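Local coordinates for anopheles gambiae adenosine kinase (Anopheles gambiae, PDB 3LOO), which phosphorylates adenosine at its 5'-hydroxyl with ATP to give AMP, as a pfkB-family kinase caught here with a two-headed dinucleotide inside its active site, at residues T280-L288 / R297-A305; A242-Y251 / L256-L266. One frame throughout, in Å; residues are numbered along the deposited sequence.

Interaction 1: residues T280-L288 / R297-A305; sequences TQGSDPVLL and REFPVQKLA. With B4P (bis(adenosine)-5'-tetraphosphate), chain D.
V286 and F299 form an antiparallel hydrogen-bonded pair: F299 N reaches V286 O at 2.8 Å, in the carbonyl plane, while V286 N meets F299 O at 2.9 Å from above the F299 carbonyl plane. At the next hydrogen-bonded pair, L288 N bonds R297 O almost straight (N-H...O 175°). On the face carrying V286, L288 and F299 the packing is tight. L288 CB abuts F299 CE1 at the ring edge, 3.9 Å away, and F319, I278, I337 and I341 close in from the surrounding helices and strand. On the other face L287 is buried under helix 256-264, its CD2 alongside E298 CG; solvent reaches the outer side chains E298 and R297, and the carboxylate of E298 is taken up by R257.

Past P300 direct pairing gives way to water, which accepts from V301 N and donates to S283 O. The strand has ended at F299, and beyond it the chain follows the ligand. V301 CG2 comes to 3.4 Å from B4P N3B, and L304 N donates to B4P N1B (3.0 Å, 170°). From the type II' turn Q281-D284, G282 N grips B4P O2D, which T280 OG1 also holds. This is the edge hairpin of the pfkB-family sheet, lining an adenosine-phosphate pocket.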
loop_
_atom_site.group_PDB
_atom_site.type_symbol
_atom_site.label_atom_id
_atom_site.label_comp_id
_atom_site.label_asym_id
_atom_site.label_seq_id
_atom_site.Cartn_x
_atom_site.Cartn_y
_atom_site.Cartn_z
ATOM N N THR A 280 11.977 -3.980 1.254
ATOM C CA THR A 280 11.847 -4.657 2.522
ATOM C C THR A 280 12.092 -6.151 2.288
ATOM O O THR A 280 11.825 -6.670 1.199
ATOM C CB THR A 280 10.440 -4.404 3.185
ATOM O OG1 THR A 280 9.388 -4.960 2.372
ATOM C CG2 THR A 280 10.179 -2.867 3.383
ATOM N N GLN A 281 12.588 -6.824 3.313
ATOM C CA GLN A 281 12.941 -8.235 3.246
ATOM C C GLN A 281 12.508 -8.975 4.521
ATOM O O GLN A 281 13.295 -9.752 5.061
ATOM C CB GLN A 281 14.466 -8.380 3.187
ATOM C CG GLN A 281 15.221 -7.493 2.211
ATOM C CD GLN A 281 16.669 -7.979 2.020
ATOM O OE1 GLN A 281 17.618 -7.504 2.687
ATOM N NE2 GLN A 281 16.827 -8.966 1.158
ATOM N N GLY A 282 11.293 -8.736 5.015
ATOM C CA GLY A 282 10.870 -9.326 6.283
ATOM C C GLY A 282 11.778 -8.955 7.455
ATOM O O GLY A 282 11.953 -7.770 7.759
ATOM N N SER A 283 12.360 -9.968 8.113
ATOM C CA SER A 283 13.246 -9.755 9.261
ATOM C C SER A 283 14.653 -9.345 8.850
ATOM O O SER A 283 15.451 -8.944 9.694
ATOM C CB SER A 283 13.323 -11.012 10.147
ATOM O OG SER A 283 13.861 -12.091 9.413
ATOM N N ASP A 284 14.962 -9.436 7.563
ATOM C CA ASP A 284 16.280 -9.015 7.072
ATOM C C ASP A 284 16.295 -7.518 6.784
ATOM O O ASP A 284 15.247 -6.881 6.853
ATOM C CB ASP A 284 16.660 -9.801 5.826
ATOM C CG ASP A 284 17.089 -11.210 6.149
ATOM O OD1 ASP A 284 17.536 -11.479 7.292
ATOM O OD2 ASP A 284 16.966 -12.051 5.252
ATOM N N PRO A 285 17.489 -6.958 6.498
ATOM C CA PRO A 285 17.648 -5.503 6.431
ATOM C C PRO A 285 16.754 -4.868 5.371
ATOM O O PRO A 285 16.556 -5.443 4.308
ATOM C CB PRO A 285 19.132 -5.327 6.024
ATOM C CG PRO A 285 19.798 -6.553 6.549
ATOM C CD PRO A 285 18.780 -7.657 6.333
ATOM N N VAL A 286 16.205 -3.690 5.676
ATOM C CA VAL A 286 15.573 -2.884 4.647
ATOM C C VAL A 286 16.693 -2.300 3.768
ATOM O O VAL A 286 17.708 -1.807 4.294
ATOM C CB VAL A 286 14.713 -1.754 5.262
ATOM C CG1 VAL A 286 14.122 -0.908 4.159
ATOM C CG2 VAL A 286 13.587 -2.346 6.132
ATOM N N LEU A 287 16.516 -2.337 2.444
ATOM C CA LEU A 287 17.531 -1.844 1.523
ATOM C C LEU A 287 17.103 -0.531 0.887
ATOM O O LEU A 287 15.974 -0.408 0.413
ATOM C CB LEU A 287 17.830 -2.854 0.405
ATOM C CG LEU A 287 18.003 -4.319 0.783
ATOM C CD1 LEU A 287 18.016 -5.150 -0.507
ATOM C CD2 LEU A 287 19.285 -4.513 1.649
ATOM N N LEU A 288 18.016 0.440 0.891
ATOM C CA LEU A 288 17.797 1.745 0.281
ATOM C C LEU A 288 18.719 1.890 -0.910
ATOM O O LEU A 288 19.964 1.803 -0.772
ATOM C CB LEU A 288 18.078 2.895 1.285
ATOM C CG LEU A 288 18.259 4.314 0.695
ATOM C CD1 LEU A 288 17.007 4.787 -0.019
ATOM C CD2 LEU A 288 18.659 5.318 1.806
ATOM N N ARG A 297 22.450 0.952 0.701
ATOM C CA ARG A 297 22.469 1.085 2.153
ATOM C C ARG A 297 21.448 0.151 2.803
ATOM O O ARG A 297 20.376 -0.088 2.252
ATOM C CB ARG A 297 22.236 2.550 2.542
ATOM C CG ARG A 297 23.340 3.444 1.953
ATOM C CD ARG A 297 23.057 4.917 2.106
ATOM N NE ARG A 297 23.006 5.301 3.515
ATOM C CZ ARG A 297 22.490 6.445 3.954
ATOM N NH1 ARG A 297 21.968 7.319 3.096
ATOM N NH2 ARG A 297 22.480 6.707 5.253
ATOM N N GLU A 298 21.792 -0.363 3.968
ATOM C CA GLU A 298 20.976 -1.317 4.698
ATOM C C GLU A 298 20.565 -0.770 6.026
ATOM O O GLU A 298 21.364 -0.118 6.702
ATOM C CB GLU A 298 21.781 -2.561 5.001
ATOM C CG GLU A 298 22.269 -3.253 3.788
ATOM C CD GLU A 298 23.169 -4.407 4.128
ATOM O OE1 GLU A 298 23.153 -4.876 5.292
ATOM O OE2 GLU A 298 23.887 -4.840 3.220
ATOM N N PHE A 299 19.329 -1.080 6.411
ATOM C CA PHE A 299 18.818 -0.778 7.730
ATOM C C PHE A 299 18.379 -2.063 8.431
ATOM O O PHE A 299 17.282 -2.567 8.177
ATOM C CB PHE A 299 17.656 0.214 7.594
ATOM C CG PHE A 299 18.077 1.530 7.019
ATOM C CD1 PHE A 299 18.261 1.680 5.646
ATOM C CD2 PHE A 299 18.321 2.618 7.849
ATOM C CE1 PHE A 299 18.680 2.895 5.103
ATOM C CE2 PHE A 299 18.732 3.846 7.309
ATOM C CZ PHE A 299 18.899 3.988 5.928
ATOM N N PRO A 300 19.232 -2.599 9.322
ATOM C CA PRO A 300 18.937 -3.850 10.014
ATOM C C PRO A 300 17.646 -3.759 10.803
ATOM O O PRO A 300 17.297 -2.691 11.269
ATOM C CB PRO A 300 20.128 -4.023 10.982
ATOM C CG PRO A 300 21.210 -3.160 10.404
ATOM C CD PRO A 300 20.506 -1.997 9.767
ATOM N N VAL A 301 16.941 -4.870 10.945
ATOM C CA VAL A 301 15.733 -4.920 11.774
ATOM C C VAL A 301 15.906 -5.949 12.889
ATOM O O VAL A 301 16.491 -6.996 12.656
ATOM C CB VAL A 301 14.459 -5.219 10.914
ATOM C CG1 VAL A 301 14.804 -5.973 9.699
ATOM C CG2 VAL A 301 13.365 -5.936 11.707
ATOM N N GLN A 302 15.416 -5.655 14.093
ATOM C CA GLN A 302 15.381 -6.677 15.149
ATOM C C GLN A 302 14.353 -7.766 14.863
ATOM O O GLN A 302 13.145 -7.522 14.926
ATOM C CB GLN A 302 15.082 -6.068 16.512
ATOM C CG GLN A 302 15.810 -4.783 16.802
ATOM C CD GLN A 302 15.687 -4.423 18.255
ATOM O OE1 GLN A 302 15.217 -3.338 18.608
ATOM N NE2 GLN A 302 16.083 -5.356 19.123
ATOM N N LYS A 303 14.839 -8.958 14.542
ATOM C CA LYS A 303 13.975 -10.082 14.215
ATOM C C LYS A 303 13.007 -10.326 15.373
ATOM O O LYS A 303 13.420 -10.490 16.516
ATOM C CB LYS A 303 14.801 -11.341 13.923
ATOM C CG LYS A 303 13.954 -12.593 13.690
ATOM C CD LYS A 303 14.764 -13.704 13.044
ATOM C CE LYS A 303 13.866 -14.665 12.267
ATOM N NZ LYS A 303 13.020 -15.490 13.178
ATOM N N LEU A 304 11.717 -10.321 15.072
ATOM C CA LEU A 304 10.733 -10.510 16.108
ATOM C C LEU A 304 10.527 -11.970 16.427
ATOM O O LEU A 304 10.223 -12.782 15.545
ATOM C CB LEU A 304 9.421 -9.796 15.791
ATOM C CG LEU A 304 9.546 -8.330 16.213
ATOM C CD1 LEU A 304 8.516 -7.459 15.522
ATOM C CD2 LEU A 304 9.487 -8.192 17.747
ATOM N N ALA A 305 10.757 -12.265 17.707
ATOM C CA ALA A 305 10.475 -13.548 18.330
ATOM C C ALA A 305 8.972 -13.797 18.359
ATOM O O ALA A 305 8.532 -14.925 18.129
ATOM C CB ALA A 305 11.038 -13.569 19.742
HETATM P PA B4P D . 0.452 -8.203 4.065
HETATM O O1A B4P D . 0.129 -8.547 5.511
HETATM O O2A B4P D . 0.425 -9.341 3.047
HETATM O O3A B4P D . 1.984 -7.723 4.070
HETATM P PB B4P D . 2.406 -6.280 3.541
HETATM O O1B B4P D . 1.910 -5.174 4.475
HETATM O O2B B4P D . 2.230 -6.131 2.039
HETATM O O3B B4P D . 3.942 -6.725 3.997
HETATM P PG B4P D . 5.252 -6.852 3.069
HETATM O O1G B4P D . 5.466 -8.243 2.578
HETATM O O2G B4P D . 5.117 -5.800 1.985
HETATM O O3G B4P D . 6.458 -6.422 4.031
HETATM P PD B4P D . 7.652 -7.288 4.684
HETATM O O1D B4P D . 7.101 -8.608 5.078
HETATM O O2D B4P D . 8.918 -7.203 3.879
HETATM O O5E B4P D . -0.452 -6.949 3.564
HETATM C C5E B4P D . -1.789 -7.073 3.994
HETATM C C4E B4P D . -2.727 -6.053 3.416
HETATM O O4E B4P D . -2.773 -6.081 1.989
HETATM C C3E B4P D . -4.121 -6.416 3.845
HETATM O O3E B4P D . -4.448 -5.469 4.882
HETATM C C2E B4P D . -4.988 -6.183 2.612
HETATM O O2E B4P D . -6.142 -5.361 2.828
HETATM C C1E B4P D . -4.015 -5.564 1.591
HETATM N N9A B4P D . -4.353 -6.030 0.234
HETATM C C8A B4P D . -4.277 -7.296 -0.271
HETATM N N7A B4P D . -4.702 -7.259 -1.568
HETATM C C5A B4P D . -5.080 -5.983 -1.876
HETATM C C6A B4P D . -5.576 -5.339 -3.021
HETATM N N6A B4P D . -5.851 -5.998 -4.189
HETATM N N1A B4P D . -5.852 -4.012 -2.959
HETATM C C2A B4P D . -5.606 -3.294 -1.835
HETATM N N3A B4P D . -5.118 -3.885 -0.732
HETATM C C4A B4P D . -4.840 -5.214 -0.733
HETATM O O5F B4P D . 7.826 -6.446 6.037
HETATM C C5F B4P D . 7.891 -5.025 6.039
HETATM C C4F B4P D . 8.536 -4.623 7.364
HETATM O O4F B4P D . 7.926 -5.289 8.484
HETATM C C3F B4P D . 9.978 -5.094 7.433
HETATM O O3F B4P D . 10.810 -4.195 6.711
HETATM C C2F B4P D . 10.240 -5.107 8.926
HETATM O O2F B4P D . 10.570 -3.784 9.393
HETATM C C1F B4P D . 8.893 -5.584 9.500
HETATM N N9B B4P D . 8.976 -7.070 9.660
HETATM C C8B B4P D . 8.443 -7.988 8.828
HETATM N N7B B4P D . 8.713 -9.245 9.255
HETATM C C5B B4P D . 9.440 -9.162 10.388
HETATM C C6B B4P D . 10.020 -10.073 11.267
HETATM N N6B B4P D . 9.872 -11.401 11.033
HETATM N N1B B4P D . 10.710 -9.619 12.359
HETATM C C2B B4P D . 10.858 -8.293 12.598
HETATM N N3B B4P D . 10.324 -7.354 11.766
HETATM C C4B B4P D . 9.618 -7.725 10.652
HETATM O O HOH W 1 17.690 -7.151 9.618
#

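Interaction 2: residues A242-Y251 / L256-L266; sequences AIALAKEFNY and LREIGKRIAAL
With chi1 at -73°, the ring of Y251 is set beside its backbone N and directed at helix 256-264, while bends at chi2 and chi3 (-89° and -80°) fold R262 back over that ring. The two side chains run past each other in opposite directions. R262 CB sits over the ring face in a CH-pi contact, 4.0 Å from the ring centroid, and the guanidinium lies above the same face, displaced toward the rim around CD1. Its plane is inclined to the ring, so this is no parallel stack. F249 CB lies against the opposite face, toward its rim, and I259 CG2 and I263 CG1 meet the ring edge. E258 OE2 approaches the guanidinium in its plane, 3.9 Å from R262 NH1, a long salt bridge that may help steady it.

Deeper in, the side chains that meet are all apolar, with I259 CG2 also against A242 O. A246 CB touches I259 CD1 at 3.6 Å. L245 CD1 and I263 CD1 meet tip to tip at 3.9 Å, and L256 CD2 lies against both A242 CB and I243 CG1. The short axes approach to 10.0 Å at 62°. A Schellman motif at N250 ends the first helix and turns the chain so that Y251 faces the second. The arrangement is a pair of consecutive helices packed on the central sheet of the pfkB-family alpha/beta fold, with I263 and A264 resting on V277.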
loop_
_atom_site.group_PDB
_atom_site.type_symbol
_atom_site.label_atom_id
_atom_site.label_comp_id
_atom_site.label_asym_id
_atom_site.label_seq_id
_atom_site.Cartn_x
_atom_site.Cartn_y
_atom_site.Cartn_z
ATOM N N ALA A 242 10.138 -7.308 -5.975
ATOM C CA ALA A 242 11.308 -6.875 -6.723
ATOM C C ALA A 242 11.815 -7.961 -7.735
ATOM O O ALA A 242 12.108 -7.662 -8.912
ATOM C CB ALA A 242 12.422 -6.412 -5.766
ATOM N N ILE A 243 11.912 -9.196 -7.267
ATOM C CA ILE A 243 12.239 -10.362 -8.147
ATOM C C ILE A 243 11.186 -10.560 -9.245
ATOM O O ILE A 243 11.525 -10.702 -10.428
ATOM C CB ILE A 243 12.469 -11.627 -7.280
ATOM C CG1 ILE A 243 13.745 -11.404 -6.473
ATOM C CG2 ILE A 243 12.458 -12.961 -8.136
ATOM C CD1 ILE A 243 13.907 -12.345 -5.232
ATOM N N ALA A 244 9.903 -10.489 -8.877
ATOM C CA ALA A 244 8.852 -10.569 -9.855
ATOM C C ALA A 244 9.002 -9.479 -10.933
ATOM O O ALA A 244 8.858 -9.751 -12.141
ATOM C CB ALA A 244 7.463 -10.494 -9.146
ATOM N N LEU A 245 9.329 -8.254 -10.527
ATOM C CA LEU A 245 9.529 -7.179 -11.491
ATOM C C LEU A 245 10.720 -7.458 -12.442
ATOM O O LEU A 245 10.629 -7.247 -13.657
ATOM C CB LEU A 245 9.727 -5.827 -10.774
ATOM C CG LEU A 245 9.958 -4.594 -11.660
ATOM C CD1 LEU A 245 9.736 -3.330 -10.871
ATOM C CD2 LEU A 245 11.409 -4.551 -12.126
ATOM N N ALA A 246 11.825 -7.887 -11.851
ATOM C CA ALA A 246 13.047 -8.258 -12.559
ATOM C C ALA A 246 12.800 -9.324 -13.648
ATOM O O ALA A 246 13.325 -9.189 -14.756
ATOM C CB ALA A 246 14.095 -8.741 -11.570
ATOM N N LYS A 247 11.979 -10.329 -13.358
ATOM C CA LYS A 247 11.561 -11.320 -14.383
ATOM C C LYS A 247 10.815 -10.651 -15.537
ATOM O O LYS A 247 11.166 -10.874 -16.680
ATOM C CB LYS A 247 10.673 -12.435 -13.815
ATOM C CG LYS A 247 11.215 -13.130 -12.547
ATOM C CD LYS A 247 12.227 -14.235 -12.839
ATOM C CE LYS A 247 12.749 -14.891 -11.534
ATOM N NZ LYS A 247 11.633 -15.588 -10.813
ATOM N N GLU A 248 9.804 -9.818 -15.245
ATOM C CA GLU A 248 9.013 -9.200 -16.323
ATOM C C GLU A 248 9.807 -8.237 -17.178
ATOM O O GLU A 248 9.487 -8.019 -18.352
ATOM C CB GLU A 248 7.751 -8.515 -15.793
ATOM C CG GLU A 248 6.744 -9.447 -15.113
ATOM C CD GLU A 248 6.493 -10.792 -15.831
ATOM O OE1 GLU A 248 6.152 -10.794 -17.030
ATOM O OE2 GLU A 248 6.607 -11.841 -15.165
ATOM N N PHE A 249 10.801 -7.614 -16.569
ATOM C CA PHE A 249 11.645 -6.636 -17.224
ATOM C C PHE A 249 12.922 -7.279 -17.761
ATOM O O PHE A 249 13.766 -6.590 -18.309
ATOM C CB PHE A 249 12.018 -5.502 -16.252
ATOM C CG PHE A 249 10.956 -4.444 -16.107
ATOM C CD1 PHE A 249 11.262 -3.110 -16.341
ATOM C CD2 PHE A 249 9.668 -4.770 -15.692
ATOM C CE1 PHE A 249 10.290 -2.105 -16.179
ATOM C CE2 PHE A 249 8.682 -3.777 -15.545
ATOM C CZ PHE A 249 8.992 -2.450 -15.788
ATOM N N ASN A 250 13.074 -8.586 -17.555
ATOM C CA ASN A 250 14.152 -9.369 -18.148
ATOM C C ASN A 250 15.533 -8.968 -17.656
ATOM O O ASN A 250 16.465 -8.855 -18.441
ATOM C CB ASN A 250 14.086 -9.306 -19.683
ATOM C CG ASN A 250 12.812 -9.946 -20.239
ATOM O OD1 ASN A 250 12.410 -11.060 -19.831
ATOM N ND2 ASN A 250 12.167 -9.246 -21.176
ATOM N N TYR A 251 15.662 -8.774 -16.351
ATOM C CA TYR A 251 16.937 -8.368 -15.784
ATOM C C TYR A 251 17.932 -9.503 -15.717
ATOM O O TYR A 251 19.124 -9.260 -15.710
ATOM C CB TYR A 251 16.752 -7.711 -14.403
ATOM C CG TYR A 251 16.161 -6.325 -14.488
ATOM C CD1 TYR A 251 16.039 -5.671 -15.726
ATOM C CD2 TYR A 251 15.767 -5.632 -13.329
ATOM C CE1 TYR A 251 15.520 -4.390 -15.815
ATOM C CE2 TYR A 251 15.257 -4.330 -13.408
ATOM C CZ TYR A 251 15.128 -3.735 -14.639
ATOM O OH TYR A 251 14.616 -2.473 -14.718
ATOM N N LEU A 256 18.890 -8.591 -5.250
ATOM C CA LEU A 256 18.021 -7.461 -4.937
ATOM C C LEU A 256 18.728 -6.125 -5.076
ATOM O O LEU A 256 18.121 -5.137 -5.500
ATOM C CB LEU A 256 17.472 -7.594 -3.524
ATOM C CG LEU A 256 16.485 -8.722 -3.282
ATOM C CD1 LEU A 256 16.203 -8.749 -1.804
ATOM C CD2 LEU A 256 15.206 -8.532 -4.110
ATOM N N ARG A 257 20.014 -6.083 -4.710
ATOM C CA ARG A 257 20.774 -4.832 -4.817
ATOM C C ARG A 257 20.871 -4.399 -6.279
ATOM O O ARG A 257 20.624 -3.250 -6.614
ATOM C CB ARG A 257 22.167 -4.974 -4.168
ATOM C CG ARG A 257 22.082 -5.130 -2.637
ATOM C CD ARG A 257 23.383 -5.604 -2.029
ATOM N NE ARG A 257 23.260 -5.663 -0.569
ATOM C CZ ARG A 257 22.563 -6.591 0.093
ATOM N NH1 ARG A 257 21.897 -7.539 -0.562
ATOM N NH2 ARG A 257 22.512 -6.570 1.419
ATOM N N GLU A 258 21.182 -5.350 -7.153
ATOM C CA GLU A 258 21.288 -5.087 -8.573
ATOM C C GLU A 258 19.950 -4.674 -9.163
ATOM O O GLU A 258 19.871 -3.766 -9.994
ATOM C CB GLU A 258 21.813 -6.354 -9.278
ATOM C CG GLU A 258 21.734 -6.303 -10.799
ATOM C CD GLU A 258 22.676 -5.265 -11.390
ATOM O OE1 GLU A 258 23.645 -4.866 -10.688
ATOM O OE2 GLU A 258 22.447 -4.844 -12.564
ATOM N N ILE A 259 18.891 -5.365 -8.753
ATOM C CA ILE A 259 17.554 -5.044 -9.253
ATOM C C ILE A 259 17.210 -3.604 -8.837
ATOM O O ILE A 259 16.800 -2.816 -9.665
ATOM C CB ILE A 259 16.477 -6.069 -8.755
ATOM C CG1 ILE A 259 16.708 -7.461 -9.370
ATOM C CG2 ILE A 259 15.041 -5.589 -9.116
ATOM C CD1 ILE A 259 16.088 -8.593 -8.548
ATOM N N GLY A 260 17.415 -3.272 -7.557
ATOM C CA GLY A 260 17.180 -1.882 -7.066
ATOM C C GLY A 260 17.907 -0.807 -7.855
ATOM O O GLY A 260 17.320 0.239 -8.218
ATOM N N LYS A 261 19.186 -1.067 -8.160
ATOM C CA LYS A 261 20.001 -0.131 -8.945
ATOM C C LYS A 261 19.441 0.083 -10.339
ATOM O O LYS A 261 19.376 1.220 -10.803
ATOM C CB LYS A 261 21.466 -0.595 -9.028
ATOM C CG LYS A 261 22.150 -0.696 -7.669
ATOM C CD LYS A 261 23.438 -1.547 -7.756
ATOM C CE LYS A 261 24.407 -1.108 -6.694
ATOM N NZ LYS A 261 25.403 -2.193 -6.388
ATOM N N ARG A 262 19.063 -1.006 -11.017
ATOM C CA ARG A 262 18.506 -0.911 -12.360
ATOM C C ARG A 262 17.204 -0.112 -12.356
ATOM O O ARG A 262 16.996 0.737 -13.227
ATOM C CB ARG A 262 18.206 -2.306 -12.977
ATOM C CG ARG A 262 19.386 -3.232 -13.269
ATOM C CD ARG A 262 19.982 -3.035 -14.658
ATOM N NE ARG A 262 19.278 -3.671 -15.788
ATOM C CZ ARG A 262 19.426 -4.948 -16.198
ATOM N NH1 ARG A 262 20.195 -5.830 -15.541
ATOM N NH2 ARG A 262 18.760 -5.357 -17.263
ATOM N N ILE A 263 16.307 -0.411 -11.417
ATOM C CA ILE A 263 15.054 0.367 -11.335
ATOM C C ILE A 263 15.348 1.865 -11.042
ATOM O O ILE A 263 14.788 2.755 -11.694
ATOM C CB ILE A 263 14.109 -0.177 -10.251
ATOM C CG1 ILE A 263 13.696 -1.646 -10.541
ATOM C CG2 ILE A 263 12.891 0.774 -10.079
ATOM C CD1 ILE A 263 13.117 -2.369 -9.241
ATOM N N ALA A 264 16.228 2.108 -10.071
ATOM C CA ALA A 264 16.574 3.479 -9.650
ATOM C C ALA A 264 17.104 4.285 -10.850
ATOM O O ALA A 264 16.822 5.480 -10.956
ATOM C CB ALA A 264 17.586 3.483 -8.514
ATOM N N ALA A 265 17.809 3.601 -11.766
ATOM C CA ALA A 265 18.497 4.276 -12.875
ATOM C C ALA A 265 17.617 4.533 -14.075
ATOM O O ALA A 265 18.061 5.161 -15.019
ATOM C CB ALA A 265 19.791 3.496 -13.285
ATOM N N LEU A 266 16.361 4.092 -14.048
ATOM C CA LEU A 266 15.464 4.320 -15.162
ATOM C C LEU A 266 15.245 5.803 -15.438
ATOM O O LEU A 266 15.282 6.624 -14.510
ATOM C CB LEU A 266 14.111 3.617 -14.949
ATOM C CG LEU A 266 14.028 2.082 -15.054
ATOM C CD1 LEU A 266 12.751 1.578 -14.388
ATOM C CD2 LEU A 266 14.077 1.618 -16.515
#

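Interactions 1 and 2 have centres 19 Å apart and follow one another along the chain: helix 256-264 leads into strand 276-281, whose end begins interaction 1. They meet on the face of the hairpin that bears L287 and E298. There R257 NH2 bridges to E298 OE2 at 2.9 Å and also passes L287 CD2 at 3.8 Å, while L287 CD1 packs on L256 CB at 3.9 Å. Interaction 1 binds B4P directly, whereas the L256 side chain of interaction 2 remains about 9 Å from it. The helix pair therefore backs the hairpin. The turn before it, Q281-D284, contacts a phosphate of B4P, and the loop after it, 301-304, the adenine.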